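Side-chain contact in regulatory protein SWI6 (Saccharomyces cerevisiae, PDB 2XFV), which joins SWI4 or MBP1 in the SBF and MBF transcription complexes, which drive cell-cycle-dependent gene expression, and here is represented by its amino-terminal domain: residues Y67-N72 against L87-M92. Numbering follows the deposited sequence.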
loop_
_atom_site.group_PDB
_atom_site.type_symbol
_atom_site.label_atom_id
_atom_site.label_comp_id
_atom_site.label_asym_id
_atom_site.label_seq_id
_atom_site.Cartn_x
_atom_site.Cartn_y
_atom_site.Cartn_z
ATOM N N TYR A 67 16.185 -4.330 7.601
ATOM C CA TYR A 67 14.993 -3.636 7.104
ATOM C C TYR A 67 14.636 -2.397 7.923
ATOM O O TYR A 67 13.651 -1.718 7.633
ATOM C CB TYR A 67 13.795 -4.593 7.014
ATOM C CG TYR A 67 13.967 -5.621 5.911
ATOM C CD1 TYR A 67 13.857 -5.251 4.573
ATOM C CD2 TYR A 67 14.288 -6.944 6.205
ATOM C CE1 TYR A 67 14.035 -6.173 3.554
ATOM C CE2 TYR A 67 14.467 -7.887 5.187
ATOM C CZ TYR A 67 14.340 -7.486 3.864
ATOM O OH TYR A 67 14.522 -8.392 2.843
ATOM N N GLY A 68 15.446 -2.100 8.937
ATOM C CA GLY A 68 15.246 -0.908 9.749
ATOM C C GLY A 68 13.893 -0.888 10.436
ATOM O O GLY A 68 13.192 0.128 10.452
ATOM N N ILE A 69 13.517 -2.024 11.005
ATOM C CA ILE A 69 12.226 -2.150 11.660
ATOM C C ILE A 69 12.361 -1.926 13.170
ATOM O O ILE A 69 13.017 -2.709 13.857
ATOM C CB ILE A 69 11.636 -3.566 11.433
ATOM C CG1 ILE A 69 11.418 -3.820 9.931
ATOM C CG2 ILE A 69 10.340 -3.756 12.253
ATOM C CD1 ILE A 69 11.173 -5.288 9.583
ATOM N N ALA A 70 11.748 -0.861 13.686
ATOM C CA ALA A 70 11.691 -0.641 15.137
ATOM C C ALA A 70 10.562 -1.480 15.719
ATOM O O ALA A 70 9.572 -1.758 15.022
ATOM C CB ALA A 70 11.449 0.841 15.446
ATOM N N VAL A 71 10.690 -1.865 16.987
ATOM C CA VAL A 71 9.657 -2.663 17.649
ATOM C C VAL A 71 9.251 -2.065 18.990
ATOM O O VAL A 71 10.073 -1.458 19.692
ATOM C CB VAL A 71 10.072 -4.157 17.837
ATOM C CG1 VAL A 71 10.350 -4.823 16.459
ATOM C CG2 VAL A 71 11.292 -4.271 18.746
ATOM N N ASN A 72 7.970 -2.210 19.314
ATOM C CA ASN A 72 7.470 -1.945 20.648
ATOM C C ASN A 72 7.418 -3.258 21.419
ATOM O O ASN A 72 7.242 -4.337 20.832
ATOM C CB ASN A 72 6.087 -1.291 20.608
ATOM C CG ASN A 72 6.155 0.157 20.149
ATOM O OD1 ASN A 72 6.469 1.062 20.933
ATOM N ND2 ASN A 72 5.885 0.376 18.889
ATOM N N LEU A 87 1.837 -1.374 7.215
ATOM C CA LEU A 87 1.487 -1.005 5.832
ATOM C C LEU A 87 2.711 -0.997 4.903
ATOM O O LEU A 87 2.650 -1.480 3.764
ATOM C CB LEU A 87 0.757 0.348 5.790
ATOM C CG LEU A 87 -0.642 0.329 6.430
ATOM C CD1 LEU A 87 -1.082 1.717 6.909
ATOM C CD2 LEU A 87 -1.658 -0.259 5.462
ATOM N N GLN A 88 3.825 -0.460 5.387
ATOM C CA GLN A 88 5.058 -0.473 4.605
ATOM C C GLN A 88 5.502 -1.880 4.217
ATOM O O GLN A 88 5.920 -2.109 3.073
ATOM C CB GLN A 88 6.184 0.215 5.378
ATOM C CG GLN A 88 6.105 1.718 5.361
ATOM C CD GLN A 88 7.207 2.330 6.181
ATOM O OE1 GLN A 88 7.497 1.864 7.283
ATOM N NE2 GLN A 88 7.842 3.369 5.649
ATOM N N LEU A 89 5.446 -2.812 5.170
ATOM C CA LEU A 89 5.823 -4.209 4.905
ATOM C C LEU A 89 4.872 -4.893 3.913
ATOM O O LEU A 89 5.314 -5.625 3.028
ATOM C CB LEU A 89 5.927 -5.026 6.215
ATOM C CG LEU A 89 7.034 -4.599 7.201
ATOM C CD1 LEU A 89 6.973 -5.403 8.517
ATOM C CD2 LEU A 89 8.422 -4.700 6.567
ATOM N N LEU A 90 3.570 -4.669 4.051
ATOM C CA LEU A 90 2.629 -5.244 3.091
ATOM C C LEU A 90 2.891 -4.710 1.686
ATOM O O LEU A 90 2.849 -5.460 0.700
ATOM C CB LEU A 90 1.185 -4.953 3.500
ATOM C CG LEU A 90 0.691 -5.623 4.777
ATOM C CD1 LEU A 90 -0.697 -5.077 5.117
ATOM C CD2 LEU A 90 0.662 -7.151 4.589
ATOM N N ASN A 91 3.159 -3.413 1.588
ATOM C CA ASN A 91 3.497 -2.817 0.292
ATOM C C ASN A 91 4.779 -3.415 -0.304
ATOM O O ASN A 91 4.818 -3.782 -1.495
ATOM C CB ASN A 91 3.625 -1.289 0.419
ATOM C CG ASN A 91 3.840 -0.599 -0.933
ATOM O OD1 ASN A 91 3.077 -0.806 -1.882
ATOM N ND2 ASN A 91 4.876 0.233 -1.017
ATOM N N MET A 92 5.827 -3.495 0.517
ATOM C CA MET A 92 7.117 -4.044 0.081
ATOM C C MET A 92 6.983 -5.485 -0.445
ATOM O O MET A 92 7.615 -5.860 -1.440
ATOM C CB MET A 92 8.136 -4.023 1.233
ATOM C CG MET A 92 9.543 -4.467 0.816
ATOM S SD MET A 92 10.714 -4.534 2.189
ATOM C CE MET A 92 10.155 -5.999 3.058
#
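Y67 and M92 form a Met-aromatic contact, and I69 and L89 an aliphatic one beside it; together they join the end of helix 57-67 and the loop after it to the last turn of helix 83-92, within the Swi6 N-terminal domain. The link is made by side chains alone: the nearest CA atoms, those of Y67 and L89, are 9.4 Å apart, no hydrogen bond crosses, and 141 Å² of surface is buried. M92 SD lies 4.8 Å from the centroid of the Y67 ring, 54° off its normal, an oblique approach on the CD1–CE1 side. M92 spans the distance because its CG is anti to the backbone N (chi1 -175°) and chi2 is also extended, while a bend at chi3 (73°) brings CE beside the same ring bond. A Schellman motif with positive phi at G68 ends helix 57-67 and turns the chain, after which I69 reaches L89 and also packs on L64 and I81. L37 of helix 34-43 touches both Y67 and M92, making this a junction of three helices. With an alanine in place of Y67, the sulfur and methyl of M92 would probably lose their aromatic partner and a gap would open toward L37 and Y40. The nearest carbons are Y67 CE1 and M92 CE at 3.9 Å, with I69 CD1 and L89 CD2 at 4.1 Å.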